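PDB 3T6Q: CD180 antigen from Mus musculus, which may cooperate with MD-1 and TLR4 in the innate response of B cells to bacterial lipopolysaccharide, leading to NF-kappa-B activation. Local coordinates for residues 430-434 / 435-439; 505-509 / 510-514. One frame throughout, in Å; residues are numbered along the deposited sequence.

Contact 1: 430-434 / 435-439; sequences LNLSH and SLLDI. With NAG (2-acetamido-2-deoxy-beta-D-glucopyranose), chain F.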
ATOM      1  N   LEU A 430     -37.958  -0.614  33.461  1.00 15.33           N
ATOM      2  CA  LEU A 430     -38.848   0.325  32.767  1.00 17.45           C
ATOM      3  C   LEU A 430     -38.066   1.628  32.542  1.00 17.53           C
ATOM      4  O   LEU A 430     -37.596   2.245  33.521  1.00 17.05           O
ATOM      5  CB  LEU A 430     -40.120   0.575  33.605  1.00 14.94           C
ATOM      6  CG  LEU A 430     -41.149   1.587  33.119  1.00 18.36           C
ATOM      7  CD1 LEU A 430     -41.634   1.280  31.689  1.00 16.87           C
ATOM      8  CD2 LEU A 430     -42.345   1.615  34.073  1.00 20.58           C
ATOM      9  N   ASN A 431     -37.890   2.020  31.271  1.00 14.92           N
ATOM     10  CA  ASN A 431     -37.121   3.223  30.982  1.00 14.17           C
ATOM     11  C   ASN A 431     -38.105   4.257  30.426  1.00 15.05           C
ATOM     12  O   ASN A 431     -38.653   4.073  29.329  1.00 15.40           O
ATOM     13  CB  ASN A 431     -35.945   2.948  30.004  1.00 13.48           C
ATOM     14  CG  ASN A 431     -35.022   4.155  29.836  1.00 14.60           C
ATOM     15  OD1 ASN A 431     -35.389   5.264  30.165  1.00 16.30           O
ATOM     16  ND2 ASN A 431     -33.836   3.945  29.306  1.00 17.28           N
ATOM     17  N   LEU A 432     -38.282   5.340  31.183  1.00 16.86           N
ATOM     18  CA  LEU A 432     -39.188   6.447  30.826  1.00 15.45           C
ATOM     19  C   LEU A 432     -38.443   7.776  30.734  1.00 15.55           C
ATOM     20  O   LEU A 432     -39.030   8.855  30.958  1.00 16.48           O
ATOM     21  CB  LEU A 432     -40.308   6.583  31.889  1.00 16.42           C
ATOM     22  CG  LEU A 432     -41.202   5.309  32.034  1.00 17.78           C
ATOM     23  CD1 LEU A 432     -42.215   5.390  33.160  1.00 21.29           C
ATOM     24  CD2 LEU A 432     -41.951   5.031  30.732  1.00 20.33           C
ATOM     25  N   SER A 433     -37.158   7.685  30.456  1.00 14.90           N
ATOM     26  CA  SER A 433     -36.303   8.859  30.326  1.00 17.45           C
ATOM     27  C   SER A 433     -36.962   9.835  29.342  1.00 17.67           C
ATOM     28  O   SER A 433     -37.313   9.447  28.233  1.00 20.24           O
ATOM     29  CB  SER A 433     -34.947   8.422  29.806  1.00 17.51           C
ATOM     30  OG  SER A 433     -34.092   9.536  29.694  1.00 21.41           O
ATOM     31  N   HIS A 434     -37.114  11.104  29.735  1.00 17.65           N
ATOM     32  CA  HIS A 434     -37.754  12.133  28.848  1.00 20.59           C
ATOM     33  C   HIS A 434     -39.126  11.827  28.296  1.00 22.27           C
ATOM     34  O   HIS A 434     -39.513  12.380  27.279  1.00 25.67           O
ATOM     35  CB  HIS A 434     -36.767  12.531  27.733  1.00 20.93           C
ATOM     36  CG  HIS A 434     -35.463  13.019  28.272  1.00 22.88           C
ATOM     37  ND1 HIS A 434     -35.152  14.344  28.351  1.00 31.82           N
ATOM     38  CD2 HIS A 434     -34.386  12.333  28.781  1.00 25.19           C
ATOM     39  CE1 HIS A 434     -33.930  14.478  28.883  1.00 23.54           C
ATOM     40  NE2 HIS A 434     -33.456  13.250  29.148  1.00 28.64           N
ATOM     41  N   SER A 435     -39.920  10.985  28.972  1.00 20.62           N
ATOM     42  CA  SER A 435     -41.272  10.670  28.512  1.00 20.33           C
ATOM     43  C   SER A 435     -42.235  11.817  28.932  1.00 23.06           C
ATOM     44  O   SER A 435     -43.375  11.886  28.499  1.00 21.87           O
ATOM     45  CB  SER A 435     -41.732   9.322  29.100  1.00 21.89           C
ATOM     46  OG  SER A 435     -41.019   8.228  28.484  1.00 22.48           O
ATOM     47  N   LEU A 436     -41.747  12.680  29.827  1.00 28.20           N
ATOM     48  CA  LEU A 436     -42.453  13.884  30.304  1.00 30.55           C
ATOM     49  C   LEU A 436     -43.735  13.547  31.037  1.00 33.02           C
ATOM     50  O   LEU A 436     -44.747  14.184  30.806  1.00 31.53           O
ATOM     51  CB  LEU A 436     -42.725  14.897  29.169  1.00 31.09           C
ATOM     52  CG  LEU A 436     -41.535  15.293  28.302  1.00 36.20           C
ATOM     53  CD1 LEU A 436     -41.893  16.393  27.304  1.00 33.19           C
ATOM     54  CD2 LEU A 436     -40.326  15.673  29.151  1.00 37.65           C
ATOM     55  N   LEU A 437     -43.691  12.528  31.901  1.00 30.04           N
ATOM     56  CA  LEU A 437     -44.844  12.133  32.712  1.00 30.46           C
ATOM     57  C   LEU A 437     -44.849  12.960  33.985  1.00 28.81           C
ATOM     58  O   LEU A 437     -43.811  13.459  34.402  1.00 29.90           O
ATOM     59  CB  LEU A 437     -44.760  10.656  33.113  1.00 28.83           C
ATOM     60  CG  LEU A 437     -45.004   9.669  31.980  1.00 29.01           C
ATOM     61  CD1 LEU A 437     -44.433   8.348  32.447  1.00 24.48           C
ATOM     62  CD2 LEU A 437     -46.483   9.550  31.662  1.00 26.38           C
ATOM     63  N   ASP A 438     -46.020  13.069  34.604  1.00 36.37           N
ATOM     64  CA  ASP A 438     -46.135  13.732  35.901  1.00 34.08           C
ATOM     65  C   ASP A 438     -45.986  12.629  36.954  1.00 25.91           C
ATOM     66  O   ASP A 438     -46.861  11.778  37.144  1.00 29.90           O
ATOM     67  CB  ASP A 438     -47.484  14.422  36.022  1.00 39.64           C
ATOM     68  CG  ASP A 438     -47.750  14.983  37.423  1.00 40.45           C
ATOM     69  OD1 ASP A 438     -48.882  15.439  37.640  1.00 54.24           O
ATOM     70  OD2 ASP A 438     -46.863  14.979  38.302  1.00 36.71           O
ATOM     71  N   ILE A 439     -44.862  12.655  37.633  1.00 26.51           N
ATOM     72  CA  ILE A 439     -44.503  11.536  38.500  1.00 30.83           C
ATOM     73  C   ILE A 439     -45.155  11.688  39.868  1.00 34.29           C
ATOM     74  O   ILE A 439     -44.873  10.902  40.792  1.00 34.69           O
ATOM     75  CB  ILE A 439     -42.973  11.422  38.641  1.00 31.02           C
ATOM     76  CG1 ILE A 439     -42.306  11.378  37.263  1.00 36.42           C
ATOM     77  CG2 ILE A 439     -42.579  10.164  39.408  1.00 35.58           C
ATOM     78  CD1 ILE A 439     -42.854  10.257  36.387  1.00 29.23           C
TER
HETATM   79  C1  NAG F   1     -33.349   2.648  28.940  1.00 17.50           C
HETATM   80  C2  NAG F   1     -32.246   2.662  27.870  1.00 19.29           C
HETATM   81  C3  NAG F   1     -31.737   1.215  27.691  1.00 18.97           C
HETATM   82  C4  NAG F   1     -31.293   0.570  29.027  1.00 20.06           C
HETATM   83  C5  NAG F   1     -32.388   0.743  30.088  1.00 19.13           C
HETATM   84  C6  NAG F   1     -31.941   0.282  31.479  1.00 20.24           C
HETATM   85  C7  NAG F   1     -32.284   4.260  25.980  1.00 20.70           C
HETATM   86  C8  NAG F   1     -32.943   4.691  24.677  1.00 16.63           C
HETATM   87  N2  NAG F   1     -32.789   3.199  26.600  1.00 17.93           N
HETATM   88  O3  NAG F   1     -30.625   1.222  26.785  1.00 17.46           O
HETATM   89  O4  NAG F   1     -31.174  -0.853  28.866  1.00 21.96           O
HETATM   90  O5  NAG F   1     -32.820   2.100  30.166  1.00 18.49           O
HETATM   91  O6  NAG F   1     -30.761   0.967  31.854  1.00 21.57           O
HETATM   92  O7  NAG F   1     -31.319   4.878  26.423  1.00 21.66           O
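Leu432 and Leu437 both set CG beside the backbone N (chi1 -60° and -72°) and then extend through chi2, so that their branches meet obliquely across the bend, with Leu432 CD1 3.8 Å from Leu437 CD1. The side chain of Ser435 packs against the first of these leucines, its OG 3.8 Å from Leu432 CB; the hydroxyl itself is engaged by the backbone oxygen of Thr410 in the preceding coil.

The chain reverses in a type II beta turn from Leu432 to Ser435, whose closing bond runs from Ser435 N to Leu432 O at 3.0 Å. The same oxygen also accepts from the side-chain amide of Asn459 in the following coil, so two donors grip this buried carbonyl. The ring of His434 stacks with Phe409.

Just ahead of the reversal, Asn431 extends its amide away from its own backbone N (chi1 -172°), which brings OD1 to Ser433 N at 3.0 Å in an Asx turn, with the donor in the carbonyl plane. The other end of this amide is covalently bound to the glycan, Asn431 ND2 to C1 of NAG at 1.4 Å. The hydrogen bond through OD1 thus helps to fix the rotation of the amide that carries the sugar, and NAG is held further by a hydrogen bond to Asp406 OD2.

The sequence LNLSHSLLDI follows the LxLxxNxL pattern of a leucine-rich repeat, with Ser435 in the place of the usual asparagine: this is the strand-to-loop corner of LRR 15 in a Toll-like receptor solenoid, here bearing an N-linked glycan.

Contact 2: 505-509 / 510-514; sequences VDLSH and NRLTS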
ATOM      1  N   VAL A 505     -29.392   5.143  43.806  1.00 20.18           N
ATOM      2  CA  VAL A 505     -30.280   6.305  43.679  1.00 18.19           C
ATOM      3  C   VAL A 505     -29.485   7.397  43.039  1.00 18.26           C
ATOM      4  O   VAL A 505     -28.499   7.871  43.621  1.00 20.49           O
ATOM      5  CB  VAL A 505     -30.844   6.745  45.042  1.00 18.84           C
ATOM      6  CG1 VAL A 505     -31.836   7.894  44.833  1.00 21.37           C
ATOM      7  CG2 VAL A 505     -31.539   5.525  45.706  1.00 21.79           C
ATOM      8  N   ASP A 506     -29.850   7.727  41.793  1.00 16.27           N
ATOM      9  CA  ASP A 506     -29.162   8.788  41.077  1.00 20.03           C
ATOM     10  C   ASP A 506     -30.056  10.054  41.119  1.00 19.64           C
ATOM     11  O   ASP A 506     -31.157  10.088  40.525  1.00 17.17           O
ATOM     12  CB  ASP A 506     -28.913   8.293  39.650  1.00 21.86           C
ATOM     13  CG  ASP A 506     -28.121   9.259  38.820  1.00 28.05           C
ATOM     14  OD1 ASP A 506     -27.906  10.434  39.195  1.00 22.02           O
ATOM     15  OD2 ASP A 506     -27.694   8.821  37.762  1.00 25.88           O
ATOM     16  N   LEU A 507     -29.595  11.068  41.873  1.00 18.78           N
ATOM     17  CA  LEU A 507     -30.297  12.318  41.969  1.00 17.76           C
ATOM     18  C   LEU A 507     -29.443  13.425  41.374  1.00 18.58           C
ATOM     19  O   LEU A 507     -29.640  14.571  41.730  1.00 21.06           O
ATOM     20  CB  LEU A 507     -30.615  12.688  43.442  1.00 18.83           C
ATOM     21  CG  LEU A 507     -31.437  11.642  44.215  1.00 21.98           C
ATOM     22  CD1 LEU A 507     -31.509  11.947  45.721  1.00 20.84           C
ATOM     23  CD2 LEU A 507     -32.839  11.524  43.678  1.00 21.71           C
ATOM     24  N   SER A 508     -28.525  13.084  40.465  1.00 19.48           N
ATOM     25  CA  SER A 508     -27.570  14.064  39.988  1.00 19.73           C
ATOM     26  C   SER A 508     -28.234  15.086  39.035  1.00 21.60           C
ATOM     27  O   SER A 508     -29.325  14.838  38.528  1.00 20.06           O
ATOM     28  CB  SER A 508     -26.414  13.366  39.282  1.00 18.68           C
ATOM     29  OG  SER A 508     -26.839  12.586  38.166  1.00 21.59           O
ATOM     30  N   HIS A 509     -27.577  16.237  38.829  1.00 20.60           N
ATOM     31  CA  HIS A 509     -28.082  17.281  37.913  1.00 23.45           C
ATOM     32  C   HIS A 509     -29.453  17.737  38.235  1.00 22.15           C
ATOM     33  O   HIS A 509     -30.343  17.717  37.375  1.00 21.93           O
ATOM     34  CB  HIS A 509     -27.970  16.844  36.454  1.00 22.34           C
ATOM     35  CG  HIS A 509     -26.565  16.470  36.072  1.00 21.49           C
ATOM     36  ND1 HIS A 509     -25.675  17.381  35.582  1.00 24.54           N
ATOM     37  CD2 HIS A 509     -25.878  15.258  36.172  1.00 21.34           C
ATOM     38  CE1 HIS A 509     -24.493  16.772  35.367  1.00 22.11           C
ATOM     39  NE2 HIS A 509     -24.613  15.474  35.745  1.00 26.82           N
ATOM     40  N   ASN A 510     -29.638  18.120  39.502  1.00 21.42           N
ATOM     41  CA  ASN A 510     -30.821  18.805  39.955  1.00 20.11           C
ATOM     42  C   ASN A 510     -30.428  20.111  40.703  1.00 18.34           C
ATOM     43  O   ASN A 510     -29.315  20.621  40.516  1.00 20.48           O
ATOM     44  CB  ASN A 510     -31.723  17.893  40.799  1.00 19.48           C
ATOM     45  CG  ASN A 510     -32.427  16.833  39.947  1.00 21.08           C
ATOM     46  OD1 ASN A 510     -33.239  17.146  39.066  1.00 19.53           O
ATOM     47  ND2 ASN A 510     -32.106  15.572  40.198  1.00 18.51           N
ATOM     48  N   ARG A 511     -31.299  20.593  41.576  1.00 19.55           N
ATOM     49  CA  ARG A 511     -30.923  21.753  42.412  1.00 23.52           C
ATOM     50  C   ARG A 511     -31.093  21.449  43.876  1.00 25.84           C
ATOM     51  O   ARG A 511     -31.429  22.322  44.677  1.00 24.40           O
ATOM     52  CB  ARG A 511     -31.780  22.979  42.044  1.00 23.74           C
ATOM     53  CG  ARG A 511     -31.541  23.555  40.660  1.00 28.41           C
ATOM     54  CD  ARG A 511     -32.422  24.804  40.480  1.00 30.47           C
ATOM     55  NE  ARG A 511     -33.822  24.498  40.834  1.00 32.41           N
ATOM     56  CZ  ARG A 511     -34.617  23.806  40.027  1.00 32.78           C
ATOM     57  NH1 ARG A 511     -34.117  23.450  38.860  1.00 28.90           N
ATOM     58  NH2 ARG A 511     -35.876  23.475  40.355  1.00 27.05           N
ATOM     59  N   LEU A 512     -30.875  20.196  44.234  1.00 23.96           N
ATOM     60  CA  LEU A 512     -31.136  19.775  45.607  1.00 23.86           C
ATOM     61  C   LEU A 512     -30.142  20.389  46.591  1.00 20.76           C
ATOM     62  O   LEU A 512     -28.953  20.613  46.250  1.00 17.88           O
ATOM     63  CB  LEU A 512     -31.074  18.257  45.684  1.00 20.25           C
ATOM     64  CG  LEU A 512     -32.130  17.536  44.846  1.00 20.24           C
ATOM     65  CD1 LEU A 512     -31.804  16.031  44.856  1.00 20.30           C
ATOM     66  CD2 LEU A 512     -33.524  17.832  45.420  1.00 18.60           C
ATOM     67  N   THR A 513     -30.662  20.693  47.784  1.00 19.77           N
ATOM     68  CA  THR A 513     -29.855  21.166  48.911  1.00 20.45           C
ATOM     69  C   THR A 513     -29.765  20.020  49.917  1.00 21.80           C
ATOM     70  O   THR A 513     -30.371  18.984  49.722  1.00 19.46           O
ATOM     71  CB  THR A 513     -30.393  22.480  49.527  1.00 18.86           C
ATOM     72  OG1 THR A 513     -31.782  22.320  49.900  1.00 19.24           O
ATOM     73  CG2 THR A 513     -30.204  23.653  48.534  1.00 19.55           C
ATOM     74  N   SER A 514     -28.996  20.185  50.985  1.00 22.86           N
ATOM     75  CA  SER A 514     -28.602  19.017  51.781  1.00 20.98           C
ATOM     76  C   SER A 514     -29.773  18.282  52.441  1.00 23.89           C
ATOM     77  O   SER A 514     -29.677  17.071  52.690  1.00 20.75           O
ATOM     78  CB  SER A 514     -27.584  19.433  52.851  1.00 24.25           C
ATOM     79  OG  SER A 514     -28.256  20.264  53.774  1.00 23.55           O
TER
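Apolar packing joins Leu507 and Leu512, whose side chains cross at about a right angle: Leu512 CD1 comes up against Leu507 CB at 3.8 Å, nearer the root of that side chain than its tip.

The polar link across the bend comes from Asn510. Its CG sits beside the backbone N (chi1 -72°), which turns the amide back beneath the chain, and ND2 donates to Leu507 O at 3.1 Å. The oxygen lies close to the amide plane of Asn510, whereas the donor stands well above the carbonyl plane of Leu507. Both ends of this buried amide have further partners in the preceding coil: ND2 also donates to Leu483 O, and OD1 accepts from the backbone N of Cys486 and of Leu488.

A second polar group closes the end of the strand. Asp506 OD1 accepts Ser508 N at 3.0 Å, forming an Asx turn, and takes a second bond from Ser508 OG at 2.6 Å on its syn lone pair. Two bonds from one residue hold this carboxylate oxygen against the turn.

The ring of His509 stacks on Phe485. The corner follows strand 504-506, which pairs with strands 480-482 and 527-529, while Leu507 and Leu512 both rest on Ile491 of strand 490-491.

Contacts 1 and 2 occupy equivalent corners of LRR 15 and LRR 18, about 17 Å apart between centres and not touching. Both are largely buried, each leaving its parallel strand along the concave side of the solenoid with a leucine pair turned inward and a histidine stacked on a phenylalanine of the preceding coil. Their chemistry differs at the asparagine position of the repeat. In 430-439 a serine stands there, and its backbone N-H closes a beta turn; in 505-514 the side chain of a true asparagine spans the bend to Leu507 O and also bonds to backbone groups of the preceding coil. The Asx turns differ too: one amide carries a glycan, while the carboxylate binds a serine hydroxyl.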